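Local coordinates for ABC transporter, periplasmic substrate-binding protein (PDB 2HPG) that probably binds a solute in the periplasm and hands it to a tripartite ATP-independent (TRAP) transporter in the membrane, at residues G140-V145 and G199-Y204; Y218-G223 and A282-S287; E171-L176 and G223-I228; T203-Y208 and E267-Y272. All blocks are in the same frame, centred on the assembly; numbering follows the deposited sequence.

Contact 1: G140-V145 and G199-Y204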
loop_
_atom_site.group_PDB
_atom_site.type_symbol
_atom_site.label_atom_id
_atom_site.label_comp_id
_atom_site.label_asym_id
_atom_site.label_seq_id
_atom_site.Cartn_x
_atom_site.Cartn_y
_atom_site.Cartn_z
ATOM N N GLY A 140 -4.905 -3.383 -3.288
ATOM C CA GLY A 140 -5.272 -3.778 -4.632
ATOM C C GLY A 140 -4.485 -3.053 -5.694
ATOM O O GLY A 140 -3.634 -2.221 -5.380
ATOM N N TYR A 141 -4.786 -3.379 -6.950
ATOM C CA TYR A 141 -4.120 -2.790 -8.105
ATOM C C TYR A 141 -4.661 -1.424 -8.433
ATOM O O TYR A 141 -5.871 -1.199 -8.429
ATOM C CB TYR A 141 -4.294 -3.658 -9.349
ATOM C CG TYR A 141 -3.588 -4.950 -9.215
ATOM C CD1 TYR A 141 -2.248 -5.068 -9.561
ATOM C CD2 TYR A 141 -4.214 -6.032 -8.637
ATOM C CE1 TYR A 141 -1.590 -6.251 -9.403
ATOM C CE2 TYR A 141 -3.561 -7.215 -8.483
ATOM C CZ TYR A 141 -2.250 -7.315 -8.869
ATOM O OH TYR A 141 -1.596 -8.502 -8.690
ATOM N N ARG A 142 -3.736 -0.552 -8.785
ATOM C CA ARG A 142 -4.040 0.796 -9.187
ATOM C C ARG A 142 -3.944 0.904 -10.693
ATOM O O ARG A 142 -3.096 0.256 -11.332
ATOM C CB ARG A 142 -3.089 1.762 -8.482
ATOM C CG ARG A 142 -3.402 1.823 -7.006
ATOM C CD ARG A 142 -2.340 2.431 -6.164
ATOM N NE ARG A 142 -2.236 3.884 -6.310
ATOM C CZ ARG A 142 -2.561 4.800 -5.393
ATOM N NH1 ARG A 142 -3.048 4.465 -4.218
ATOM N NH2 ARG A 142 -2.350 6.081 -5.658
ATOM N N HIS A 143 -4.840 1.718 -11.257
ATOM C CA HIS A 143 -4.988 1.879 -12.708
ATOM C C HIS A 143 -5.047 3.368 -12.994
ATOM O O HIS A 143 -5.312 4.136 -12.090
ATOM C CB HIS A 143 -6.297 1.206 -13.172
ATOM C CG HIS A 143 -6.370 -0.262 -12.862
ATOM N ND1 HIS A 143 -5.427 -1.162 -13.304
ATOM C CD2 HIS A 143 -7.273 -0.977 -12.145
ATOM C CE1 HIS A 143 -5.737 -2.372 -12.859
ATOM N NE2 HIS A 143 -6.866 -2.291 -12.172
ATOM N N PHE A 144 -4.792 3.786 -14.221
ATOM C CA PHE A 144 -4.867 5.210 -14.552
ATOM C C PHE A 144 -6.324 5.684 -14.673
ATOM O O PHE A 144 -7.135 4.968 -15.247
ATOM C CB PHE A 144 -4.132 5.495 -15.850
ATOM C CG PHE A 144 -2.642 5.494 -15.707
ATOM C CD1 PHE A 144 -1.996 6.572 -15.142
ATOM C CD2 PHE A 144 -1.904 4.411 -16.092
ATOM C CE1 PHE A 144 -0.618 6.583 -14.999
ATOM C CE2 PHE A 144 -0.537 4.408 -15.958
ATOM C CZ PHE A 144 0.104 5.499 -15.400
ATOM N N VAL A 145 -6.611 6.888 -14.166
ATOM C CA VAL A 145 -7.944 7.472 -14.205
ATOM C C VAL A 145 -7.756 8.801 -14.922
ATOM O O VAL A 145 -7.100 9.699 -14.406
ATOM C CB VAL A 145 -8.566 7.730 -12.814
ATOM C CG1 VAL A 145 -10.126 7.754 -12.939
ATOM C CG2 VAL A 145 -8.132 6.678 -11.785
ATOM N N GLY A 199 -5.383 13.828 -14.523
ATOM C CA GLY A 199 -5.890 12.538 -14.058
ATOM C C GLY A 199 -5.179 12.068 -12.813
ATOM O O GLY A 199 -4.451 12.824 -12.160
ATOM N N ALA A 200 -5.425 10.814 -12.468
ATOM C CA ALA A 200 -4.877 10.199 -11.268
ATOM C C ALA A 200 -4.620 8.728 -11.559
ATOM O O ALA A 200 -4.736 8.274 -12.692
ATOM C CB ALA A 200 -5.850 10.352 -10.088
ATOM N N GLU A 201 -4.223 7.983 -10.535
ATOM C CA GLU A 201 -4.006 6.568 -10.683
ATOM C C GLU A 201 -4.389 5.969 -9.345
ATOM O O GLU A 201 -3.853 6.363 -8.318
ATOM C CB GLU A 201 -2.557 6.287 -11.106
ATOM C CG GLU A 201 -1.488 6.862 -10.239
ATOM C CD GLU A 201 -1.128 6.011 -9.043
ATOM O OE1 GLU A 201 -0.689 6.575 -8.026
ATOM O OE2 GLU A 201 -1.288 4.788 -9.108
ATOM N N LEU A 202 -5.410 5.121 -9.349
ATOM C CA LEU A 202 -6.142 4.774 -8.131
ATOM C C LEU A 202 -6.774 3.397 -8.270
ATOM O O LEU A 202 -6.771 2.810 -9.335
ATOM C CB LEU A 202 -7.264 5.802 -7.881
ATOM C CG LEU A 202 -6.866 7.243 -7.535
ATOM C CD1 LEU A 202 -8.099 8.164 -7.537
ATOM C CD2 LEU A 202 -6.133 7.373 -6.194
ATOM N N THR A 203 -7.329 2.887 -7.172
ATOM C CA THR A 203 -8.179 1.715 -7.207
ATOM C C THR A 203 -9.615 2.125 -7.555
ATOM O O THR A 203 -9.947 3.295 -7.478
ATOM C CB THR A 203 -8.223 1.077 -5.837
ATOM O OG1 THR A 203 -8.875 1.978 -4.949
ATOM C CG2 THR A 203 -6.797 0.792 -5.345
ATOM N N TYR A 204 -10.455 1.156 -7.931
ATOM C CA TYR A 204 -11.851 1.433 -8.263
ATOM C C TYR A 204 -12.624 1.948 -7.035
ATOM O O TYR A 204 -13.510 2.790 -7.157
ATOM C CB TYR A 204 -12.521 0.169 -8.827
ATOM C CG TYR A 204 -12.228 -0.142 -10.303
ATOM C CD1 TYR A 204 -12.904 0.516 -11.311
ATOM C CD2 TYR A 204 -11.302 -1.122 -10.672
ATOM C CE1 TYR A 204 -12.704 0.204 -12.619
ATOM C CE2 TYR A 204 -11.083 -1.429 -12.007
ATOM C CZ TYR A 204 -11.779 -0.746 -12.973
ATOM O OH TYR A 204 -11.595 -0.992 -14.324
#
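Arg142 grips Glu201 side-on, with one nitrogen to each carboxylate oxygen. Arg142 NE donates to Glu201 OE2 over 3.1 Å in a nearly straight bond. Arg142 NH2 donates to Glu201 OE1 over 2.9 Å, completing a salt bridge. Both oxygens sit close to the guanidinium plane. The two flat groups are turned 43° apart, and NH2 meets OE1 from above the carboxylate plane. The bend of Glu201 at chi2 (85°) turns CD toward Arg142. This is the tight, buried part. Beside it the strands run antiparallel. His143 with Leu202 and Val145 with Ala200 are hydrogen-bonded pairs, and Phe144 with Glu201 is the non-hydrogen-bonded pair between them. Val145 O leaves no room for a side chain at Gly199. Val145 CG2 packs on Leu202 CB at 4.1 Å, on the face away from the salt bridge. The contact is looser at His143, which is partly exposed. Its CD2 meets Tyr204 CE2 obliquely at 3.8 Å, while its ND1 is held by Gly223 N. Thr163 also binds Glu201 OE1, and His224 binds OE2. With four bonds from three residues on one buried carboxylate, Glu201 would probably stay charged.

Contact 2: Y218-G223 and A282-S287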
loop_
_atom_site.group_PDB
_atom_site.type_symbol
_atom_site.label_atom_id
_atom_site.label_comp_id
_atom_site.label_asym_id
_atom_site.label_seq_id
_atom_site.Cartn_x
_atom_site.Cartn_y
_atom_site.Cartn_z
ATOM N N TYR A 218 -12.235 7.702 -18.076
ATOM C CA TYR A 218 -11.565 6.430 -18.365
ATOM C C TYR A 218 -10.784 5.799 -17.215
ATOM O O TYR A 218 -9.987 6.455 -16.542
ATOM C CB TYR A 218 -10.586 6.590 -19.531
ATOM C CG TYR A 218 -11.244 6.943 -20.832
ATOM C CD1 TYR A 218 -11.761 5.954 -21.654
ATOM C CD2 TYR A 218 -11.360 8.265 -21.239
ATOM C CE1 TYR A 218 -12.389 6.262 -22.843
ATOM C CE2 TYR A 218 -11.974 8.588 -22.429
ATOM C CZ TYR A 218 -12.485 7.581 -23.219
ATOM O OH TYR A 218 -13.097 7.879 -24.387
HETATM N N MSE A 219 -11.033 4.507 -17.010
HETATM C CA MSE A 219 -10.188 3.674 -16.178
HETATM C C MSE A 219 -9.411 2.753 -17.102
HETATM O O MSE A 219 -10.007 1.898 -17.752
HETATM C CB MSE A 219 -11.040 2.854 -15.217
HETATM C CG MSE A 219 -10.261 2.368 -14.025
HETATM SE SE MSE A 219 -10.411 3.613 -12.549
HETATM C CE MSE A 219 -9.640 2.480 -11.165
ATOM N N SER A 220 -8.094 2.950 -17.200
ATOM C CA SER A 220 -7.263 2.115 -18.055
ATOM C C SER A 220 -6.450 1.165 -17.187
ATOM O O SER A 220 -5.659 1.606 -16.335
ATOM C CB SER A 220 -6.325 2.963 -18.909
ATOM O OG SER A 220 -6.987 4.063 -19.504
ATOM N N GLU A 221 -6.654 -0.137 -17.398
ATOM C CA GLU A 221 -6.213 -1.161 -16.473
ATOM C C GLU A 221 -4.766 -1.598 -16.671
ATOM O O GLU A 221 -4.472 -2.769 -16.967
ATOM C CB GLU A 221 -7.156 -2.357 -16.516
ATOM C CG GLU A 221 -8.540 -2.066 -15.933
ATOM C CD GLU A 221 -9.340 -3.315 -15.759
ATOM O OE1 GLU A 221 -9.012 -4.305 -16.430
ATOM O OE2 GLU A 221 -10.311 -3.319 -14.986
ATOM N N THR A 222 -3.866 -0.646 -16.451
ATOM C CA THR A 222 -2.440 -0.887 -16.515
ATOM C C THR A 222 -1.973 -1.716 -15.329
ATOM O O THR A 222 -0.946 -2.377 -15.431
ATOM C CB THR A 222 -1.654 0.401 -16.520
ATOM O OG1 THR A 222 -2.173 1.268 -15.513
ATOM C CG2 THR A 222 -1.738 1.094 -17.885
ATOM N N GLY A 223 -2.704 -1.665 -14.212
ATOM C CA GLY A 223 -2.382 -2.456 -13.017
ATOM C C GLY A 223 -0.923 -2.260 -12.584
ATOM O O GLY A 223 -0.245 -3.201 -12.157
ATOM N N ALA A 282 -15.730 4.535 -18.839
ATOM C CA ALA A 282 -15.244 3.619 -19.854
ATOM C C ALA A 282 -14.001 2.926 -19.351
ATOM O O ALA A 282 -13.029 3.586 -19.010
ATOM C CB ALA A 282 -14.914 4.372 -21.121
ATOM N N VAL A 283 -14.038 1.599 -19.297
ATOM C CA VAL A 283 -12.885 0.804 -18.870
ATOM C C VAL A 283 -12.111 0.370 -20.085
ATOM O O VAL A 283 -12.692 -0.184 -21.004
ATOM C CB VAL A 283 -13.333 -0.438 -18.098
ATOM C CG1 VAL A 283 -12.144 -1.322 -17.757
ATOM C CG2 VAL A 283 -14.039 -0.014 -16.851
ATOM N N ILE A 284 -10.801 0.639 -20.105
ATOM C CA ILE A 284 -9.895 0.070 -21.086
ATOM C C ILE A 284 -9.294 -1.176 -20.446
ATOM O O ILE A 284 -8.472 -1.060 -19.547
ATOM C CB ILE A 284 -8.775 1.043 -21.462
ATOM C CG1 ILE A 284 -9.363 2.398 -21.878
ATOM C CG2 ILE A 284 -7.939 0.462 -22.577
ATOM C CD1 ILE A 284 -10.319 2.323 -23.048
ATOM N N PRO A 285 -9.744 -2.377 -20.862
ATOM C CA PRO A 285 -9.360 -3.592 -20.153
ATOM C C PRO A 285 -7.885 -3.896 -20.323
ATOM O O PRO A 285 -7.255 -3.384 -21.247
ATOM C CB PRO A 285 -10.199 -4.702 -20.817
ATOM C CG PRO A 285 -11.035 -4.059 -21.831
ATOM C CD PRO A 285 -10.618 -2.652 -22.016
ATOM N N ALA A 286 -7.352 -4.722 -19.432
ATOM C CA ALA A 286 -5.920 -5.034 -19.427
ATOM C C ALA A 286 -5.492 -5.618 -20.772
ATOM O O ALA A 286 -4.481 -5.207 -21.356
ATOM C CB ALA A 286 -5.582 -6.001 -18.265
ATOM N N SER A 287 -6.298 -6.538 -21.293
ATOM C CA SER A 287 -6.026 -7.191 -22.576
ATOM C C SER A 287 -5.881 -6.239 -23.757
ATOM O O SER A 287 -5.310 -6.616 -24.777
ATOM C CB SER A 287 -7.123 -8.205 -22.876
ATOM O OG SER A 287 -8.360 -7.549 -23.087
HETATM O O HOH W 1 -9.386 -6.679 -17.364
#
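Glu221 OE1 takes a hydrogen bond from a water 2.6 Å away and a weak one from Ala286 N at 3.5 Å. The same water accepts weakly from Ala286 N. The other oxygen, OE2, is bound by Lys273 NZ in a salt bridge and by Tyr204 OH. The methyl Val283 CG1 lies 3.9 Å from Glu221 OE2. The Glu221 chain is extended beyond CG (chi2 -169°) and carries the carboxylate out to these partners. An alanine here would remove the carboxylate and would probably leave the Lys273 charge and the Tyr204 hydroxyl without their mate. The backbones run parallel. Ile284 N donates to Met219 O over 2.8 Å, Met219 N to Ala282 O, and Glu221 N to Ile284 O. Glu221 is then the centre of an inverse gamma turn, with Thr222 N bonded to Ser220 O. On the face with Tyr218, Ser220 and Ile284, Ala282 CB touches Tyr218 CD1 at 3.6 Å. Ile284 CD1 reaches the same ring at CD1, and Ile284 CG1 packs on Ser220 OG, which is bound to Ile150 N. Helix 243-278 lies between the two strands in the chain, so their parallel pairing closes a beta-alpha-beta crossover in this periplasmic binding protein fold.

Contact 3: E171-L176 and G223-I228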
loop_
_atom_site.group_PDB
_atom_site.type_symbol
_atom_site.label_atom_id
_atom_site.label_comp_id
_atom_site.label_asym_id
_atom_site.label_seq_id
_atom_site.Cartn_x
_atom_site.Cartn_y
_atom_site.Cartn_z
ATOM N N GLU A 171 8.689 8.689 -9.202
ATOM C CA GLU A 171 9.640 8.169 -10.193
ATOM C C GLU A 171 9.042 7.070 -11.042
ATOM O O GLU A 171 9.339 6.985 -12.214
ATOM C CB GLU A 171 10.879 7.618 -9.491
ATOM C CG GLU A 171 11.661 8.672 -8.742
ATOM C CD GLU A 171 12.403 9.612 -9.655
ATOM O OE1 GLU A 171 12.644 9.244 -10.833
ATOM O OE2 GLU A 171 12.738 10.733 -9.190
ATOM N N SER A 172 8.214 6.223 -10.437
ATOM C CA SER A 172 7.477 5.197 -11.166
ATOM C C SER A 172 6.562 5.794 -12.252
ATOM O O SER A 172 6.647 5.404 -13.421
ATOM C CB SER A 172 6.655 4.355 -10.191
ATOM O OG SER A 172 7.500 3.499 -9.442
ATOM N N ILE A 173 5.703 6.735 -11.864
ATOM C CA ILE A 173 4.762 7.355 -12.801
ATOM C C ILE A 173 5.479 8.158 -13.875
ATOM O O ILE A 173 5.062 8.176 -15.056
ATOM C CB ILE A 173 3.727 8.242 -12.065
ATOM C CG1 ILE A 173 2.799 7.374 -11.199
ATOM C CG2 ILE A 173 2.914 9.061 -13.047
ATOM C CD1 ILE A 173 2.197 6.175 -11.914
ATOM N N ARG A 174 6.570 8.805 -13.481
ATOM C CA ARG A 174 7.450 9.476 -14.451
ATOM C C ARG A 174 8.065 8.499 -15.459
ATOM O O ARG A 174 8.108 8.779 -16.641
ATOM C CB ARG A 174 8.548 10.256 -13.726
ATOM C CG ARG A 174 9.407 11.100 -14.630
ATOM C CD ARG A 174 10.375 11.924 -13.804
ATOM N NE ARG A 174 11.397 12.597 -14.611
ATOM C CZ ARG A 174 12.531 12.029 -15.038
ATOM N NH1 ARG A 174 12.792 10.756 -14.779
ATOM N NH2 ARG A 174 13.416 12.740 -15.746
ATOM N N SER A 175 8.538 7.354 -14.993
ATOM C CA SER A 175 9.159 6.384 -15.886
ATOM C C SER A 175 8.162 5.753 -16.876
ATOM O O SER A 175 8.545 5.386 -17.992
ATOM C CB SER A 175 9.851 5.291 -15.081
ATOM O OG SER A 175 8.888 4.376 -14.595
ATOM N N LEU A 176 6.893 5.626 -16.470
ATOM C CA LEU A 176 5.824 5.112 -17.356
ATOM C C LEU A 176 5.462 6.076 -18.479
ATOM O O LEU A 176 4.947 5.659 -19.517
ATOM C CB LEU A 176 4.570 4.779 -16.552
ATOM C CG LEU A 176 4.729 3.642 -15.550
ATOM C CD1 LEU A 176 3.387 3.253 -14.918
ATOM C CD2 LEU A 176 5.389 2.450 -16.198
ATOM N N GLY A 223 -2.704 -1.665 -14.212
ATOM C CA GLY A 223 -2.382 -2.456 -13.017
ATOM C C GLY A 223 -0.923 -2.260 -12.584
ATOM O O GLY A 223 -0.245 -3.201 -12.157
ATOM N N HIS A 224 -0.457 -1.026 -12.699
ATOM C CA HIS A 224 0.960 -0.676 -12.534
ATOM C C HIS A 224 1.482 -0.659 -11.075
ATOM O O HIS A 224 2.701 -0.732 -10.872
ATOM C CB HIS A 224 1.231 0.675 -13.204
ATOM C CG HIS A 224 0.355 1.772 -12.689
ATOM N ND1 HIS A 224 -0.836 2.117 -13.288
ATOM C CD2 HIS A 224 0.461 2.554 -11.592
ATOM C CE1 HIS A 224 -1.418 3.072 -12.588
ATOM N NE2 HIS A 224 -0.651 3.365 -11.555
ATOM N N PHE A 225 0.594 -0.543 -10.078
ATOM C CA PHE A 225 0.962 -0.744 -8.673
ATOM C C PHE A 225 0.032 -1.756 -8.032
ATOM O O PHE A 225 -1.168 -1.770 -8.302
ATOM C CB PHE A 225 0.846 0.527 -7.810
ATOM C CG PHE A 225 1.758 1.649 -8.188
ATOM C CD1 PHE A 225 3.131 1.490 -8.212
ATOM C CD2 PHE A 225 1.241 2.897 -8.427
ATOM C CE1 PHE A 225 3.941 2.540 -8.533
ATOM C CE2 PHE A 225 2.038 3.948 -8.750
ATOM C CZ PHE A 225 3.397 3.784 -8.802
ATOM N N LEU A 226 0.603 -2.616 -7.192
ATOM C CA LEU A 226 -0.149 -3.311 -6.152
ATOM C C LEU A 226 0.269 -2.693 -4.823
ATOM O O LEU A 226 1.424 -2.838 -4.412
ATOM C CB LEU A 226 0.146 -4.809 -6.141
ATOM C CG LEU A 226 -0.640 -5.569 -5.086
ATOM C CD1 LEU A 226 -2.130 -5.545 -5.403
ATOM C CD2 LEU A 226 -0.104 -6.979 -4.930
ATOM N N LEU A 227 -0.649 -1.996 -4.165
ATOM C CA LEU A 227 -0.336 -1.283 -2.920
ATOM C C LEU A 227 -0.244 -2.226 -1.726
ATOM O O LEU A 227 -1.250 -2.788 -1.251
ATOM C CB LEU A 227 -1.340 -0.143 -2.676
ATOM C CG LEU A 227 -1.185 0.701 -1.404
ATOM C CD1 LEU A 227 0.262 0.981 -1.049
ATOM C CD2 LEU A 227 -1.974 2.015 -1.601
ATOM N N ILE A 228 0.992 -2.423 -1.281
ATOM C CA ILE A 228 1.288 -3.264 -0.147
ATOM C C ILE A 228 1.528 -2.347 1.037
ATOM O O ILE A 228 2.461 -1.543 1.028
ATOM C CB ILE A 228 2.565 -4.091 -0.391
ATOM C CG1 ILE A 228 2.421 -4.963 -1.648
ATOM C CG2 ILE A 228 2.867 -4.968 0.827
ATOM C CD1 ILE A 228 3.797 -5.456 -2.172
#
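The Phe225 ring meets Ser172 at its edge and Ile173 obliquely. Ser172 CB lies near the ring plane, 3.6 Å from Phe225 CZ, and Ser172 OG is also in plane. Ile173 CD1 reaches Phe225 CE2 at 3.9 Å, with the two side chains crossing at about a right angle. Trp169, on the same helix, makes an edge-to-face pair with Phe225. The His224 ring has Phe225 CE2 in plane at its edge. Ile173 CD1 and Leu176 CD1 come to it obliquely, Leu176 CD1 at 4.0 Å from His224 CG and Ile173 CD1 at 4.0 Å from His224 NE2. The ring of Phe144 also meets the His224 ring. Here helix 167-176 packs on strand 218-234 with no hydrogen bond between the segments. The helix runs nearly opposite to the strand, 167° apart, and the axes of the two segments approach to 10.3 Å. This is a helix laid on the sheet of an alpha/beta lobe, as in periplasmic binding proteins. An alanine at Phe225 would probably open a gap beside Ser172 and Ile173 and leave Trp169 without its ring partner. His224 CG lies between the backbone N and the carbonyl carbon (chi1 56°), which sets it against Leu176 CD1. His224 ND1 is held by Thr222 OG1. Ser172 OG is bonded to Ala168 O and Ala90 N. Ser172 O accepts from both Leu176 N and Ser175 OG, the latter at 2.7 Å.

Contact 4: T203-Y208 and E267-Y272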
loop_
_atom_site.group_PDB
_atom_site.type_symbol
_atom_site.label_atom_id
_atom_site.label_comp_id
_atom_site.label_asym_id
_atom_site.label_seq_id
_atom_site.Cartn_x
_atom_site.Cartn_y
_atom_site.Cartn_z
ATOM N N THR A 203 -7.329 2.887 -7.172
ATOM C CA THR A 203 -8.179 1.715 -7.207
ATOM C C THR A 203 -9.615 2.125 -7.555
ATOM O O THR A 203 -9.947 3.295 -7.478
ATOM C CB THR A 203 -8.223 1.077 -5.837
ATOM O OG1 THR A 203 -8.875 1.978 -4.949
ATOM C CG2 THR A 203 -6.797 0.792 -5.345
ATOM N N TYR A 204 -10.455 1.156 -7.931
ATOM C CA TYR A 204 -11.851 1.433 -8.263
ATOM C C TYR A 204 -12.624 1.948 -7.035
ATOM O O TYR A 204 -13.510 2.790 -7.157
ATOM C CB TYR A 204 -12.521 0.169 -8.827
ATOM C CG TYR A 204 -12.228 -0.142 -10.303
ATOM C CD1 TYR A 204 -12.904 0.516 -11.311
ATOM C CD2 TYR A 204 -11.302 -1.122 -10.672
ATOM C CE1 TYR A 204 -12.704 0.204 -12.619
ATOM C CE2 TYR A 204 -11.083 -1.429 -12.007
ATOM C CZ TYR A 204 -11.779 -0.746 -12.973
ATOM O OH TYR A 204 -11.595 -0.992 -14.324
ATOM N N ALA A 205 -12.307 1.432 -5.852
ATOM C CA ALA A 205 -12.913 1.927 -4.595
ATOM C C ALA A 205 -12.617 3.411 -4.389
ATOM O O ALA A 205 -13.507 4.186 -4.058
ATOM C CB ALA A 205 -12.398 1.116 -3.402
ATOM N N ASN A 206 -11.357 3.800 -4.579
ATOM C CA ASN A 206 -10.956 5.210 -4.447
ATOM C C ASN A 206 -11.738 6.060 -5.436
ATOM O O ASN A 206 -12.264 7.126 -5.094
ATOM C CB ASN A 206 -9.472 5.412 -4.797
ATOM C CG ASN A 206 -8.501 4.793 -3.799
ATOM O OD1 ASN A 206 -8.817 4.569 -2.626
ATOM N ND2 ASN A 206 -7.296 4.509 -4.275
ATOM N N VAL A 207 -11.785 5.607 -6.687
ATOM C CA VAL A 207 -12.465 6.366 -7.741
ATOM C C VAL A 207 -13.951 6.469 -7.428
ATOM O O VAL A 207 -14.541 7.544 -7.527
ATOM C CB VAL A 207 -12.279 5.732 -9.131
ATOM C CG1 VAL A 207 -13.181 6.433 -10.178
ATOM C CG2 VAL A 207 -10.792 5.781 -9.548
ATOM N N TYR A 208 -14.566 5.361 -7.033
ATOM C CA TYR A 208 -16.005 5.390 -6.766
ATOM C C TYR A 208 -16.377 6.235 -5.526
ATOM O O TYR A 208 -17.306 7.078 -5.556
ATOM C CB TYR A 208 -16.570 3.979 -6.601
ATOM C CG TYR A 208 -18.101 4.002 -6.483
ATOM C CD1 TYR A 208 -18.888 4.132 -7.605
ATOM C CD2 TYR A 208 -18.730 3.905 -5.240
ATOM C CE1 TYR A 208 -20.287 4.174 -7.510
ATOM C CE2 TYR A 208 -20.122 3.946 -5.124
ATOM C CZ TYR A 208 -20.892 4.078 -6.276
ATOM O OH TYR A 208 -22.291 4.113 -6.218
ATOM N N GLU A 267 -13.153 -9.635 -4.603
ATOM C CA GLU A 267 -14.558 -9.223 -4.614
ATOM C C GLU A 267 -14.854 -7.740 -4.633
ATOM O O GLU A 267 -15.696 -7.312 -5.413
ATOM C CB GLU A 267 -15.348 -9.864 -3.480
ATOM C CG GLU A 267 -14.597 -10.121 -2.245
ATOM C CD GLU A 267 -15.101 -11.337 -1.504
ATOM O OE1 GLU A 267 -16.051 -11.189 -0.697
ATOM O OE2 GLU A 267 -14.532 -12.433 -1.728
ATOM N N LEU A 268 -14.230 -6.957 -3.759
ATOM C CA LEU A 268 -14.685 -5.576 -3.588
ATOM C C LEU A 268 -14.290 -4.723 -4.763
ATOM O O LEU A 268 -15.086 -3.914 -5.247
ATOM C CB LEU A 268 -14.172 -4.986 -2.279
ATOM C CG LEU A 268 -14.720 -5.667 -1.032
ATOM C CD1 LEU A 268 -14.210 -4.960 0.215
ATOM C CD2 LEU A 268 -16.248 -5.645 -1.060
ATOM N N GLU A 269 -13.059 -4.885 -5.225
ATOM C CA GLU A 269 -12.623 -4.135 -6.392
ATOM C C GLU A 269 -13.461 -4.443 -7.633
ATOM O O GLU A 269 -13.688 -3.561 -8.462
ATOM C CB GLU A 269 -11.148 -4.390 -6.673
ATOM C CG GLU A 269 -10.211 -3.473 -5.882
ATOM C CD GLU A 269 -10.348 -1.987 -6.267
ATOM O OE1 GLU A 269 -9.952 -1.590 -7.386
ATOM O OE2 GLU A 269 -10.814 -1.202 -5.418
ATOM N N GLU A 270 -13.898 -5.701 -7.748
ATOM C CA GLU A 270 -14.793 -6.135 -8.816
ATOM C C GLU A 270 -16.159 -5.429 -8.706
ATOM O O GLU A 270 -16.700 -4.963 -9.721
ATOM C CB GLU A 270 -14.996 -7.659 -8.790
ATOM C CG GLU A 270 -13.788 -8.496 -9.238
ATOM C CD GLU A 270 -12.608 -8.510 -8.262
ATOM O OE1 GLU A 270 -12.730 -7.990 -7.127
ATOM O OE2 GLU A 270 -11.544 -9.064 -8.643
ATOM N N GLU A 271 -16.699 -5.333 -7.489
ATOM C CA GLU A 271 -17.986 -4.670 -7.271
ATOM C C GLU A 271 -17.926 -3.206 -7.600
ATOM O O GLU A 271 -18.850 -2.666 -8.172
ATOM C CB GLU A 271 -18.424 -4.791 -5.824
ATOM C CG GLU A 271 -18.709 -6.182 -5.388
ATOM C CD GLU A 271 -19.144 -6.247 -3.935
ATOM O OE1 GLU A 271 -18.742 -7.212 -3.250
ATOM O OE2 GLU A 271 -19.884 -5.349 -3.478
ATOM N N TYR A 272 -16.841 -2.555 -7.193
ATOM C CA TYR A 272 -16.643 -1.136 -7.467
ATOM C C TYR A 272 -16.439 -0.869 -8.944
ATOM O O TYR A 272 -16.897 0.147 -9.442
ATOM C CB TYR A 272 -15.465 -0.596 -6.657
ATOM C CG TYR A 272 -15.786 -0.291 -5.210
ATOM C CD1 TYR A 272 -16.726 0.680 -4.880
ATOM C CD2 TYR A 272 -15.126 -0.934 -4.185
ATOM C CE1 TYR A 272 -17.019 0.981 -3.560
ATOM C CE2 TYR A 272 -15.392 -0.636 -2.849
ATOM C CZ TYR A 272 -16.354 0.323 -2.547
ATOM O OH TYR A 272 -16.625 0.623 -1.237
#
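Glu269 sets its carboxylate at the start of helix 204-209, where Thr203 is the N-cap. The short helix thus begins against the long helix 243-278. The axes of the two segments pass 8.9 Å apart at 41°. Two hydrogen bonds join the segments. Tyr204 N donates to Glu269 OE1 over 2.8 Å, on the syn lone pair of that oxygen. Ala205 N donates to Glu269 OE2 over 3.1 Å, also on the syn side. Each oxygen therefore takes one early N-H of the helix. Glu269 is bent at chi2 (-65°), which turns CD back from an extended course. The next amide is served from within the segment, as Asn206 N donates to Thr203 OG1 over 3.1 Å. A negative group here would be expected to interact favourably with the helix dipole. The aromatic contacts centre on Tyr272. Ala205 CA stands over one face of its ring in a CH-pi contact, 3.8 Å from the centroid. Ala205 CB adds to this on the same ring, at 3.5 Å from Tyr272 CD2. Tyr208 and Tyr272 form an oblique ring pair with planes 44° apart, and their side chains cross at about a right angle. Tyr208 CB touches Tyr272 CD1, and Tyr204 CB lies 3.7 Å from Tyr272 CB. The Tyr204 ring points its edge at the carboxylate, with CD2 3.6 Å from Glu269 OE1.

Overall arrangement
Contacts 1 and 3 are buried, while contacts 2 and 4 are partly exposed. Contacts 1 and 2 join strands of one sheet, antiparallel in the first and parallel in the second. Contact 3 lays a helix on that sheet and uses strand 218-234, as contact 2 does. Contact 4 pairs two helices and follows directly from contact 1 through Thr203 and Tyr204. The chemistry differs with place. Contact 1 holds an ion pair in the interior and contact 3 is mostly apolar. In contact 4 a glutamate takes two backbone N-H groups. In contact 2 a glutamate takes one weakly and leans more on a water, a lysine and a tyrosine.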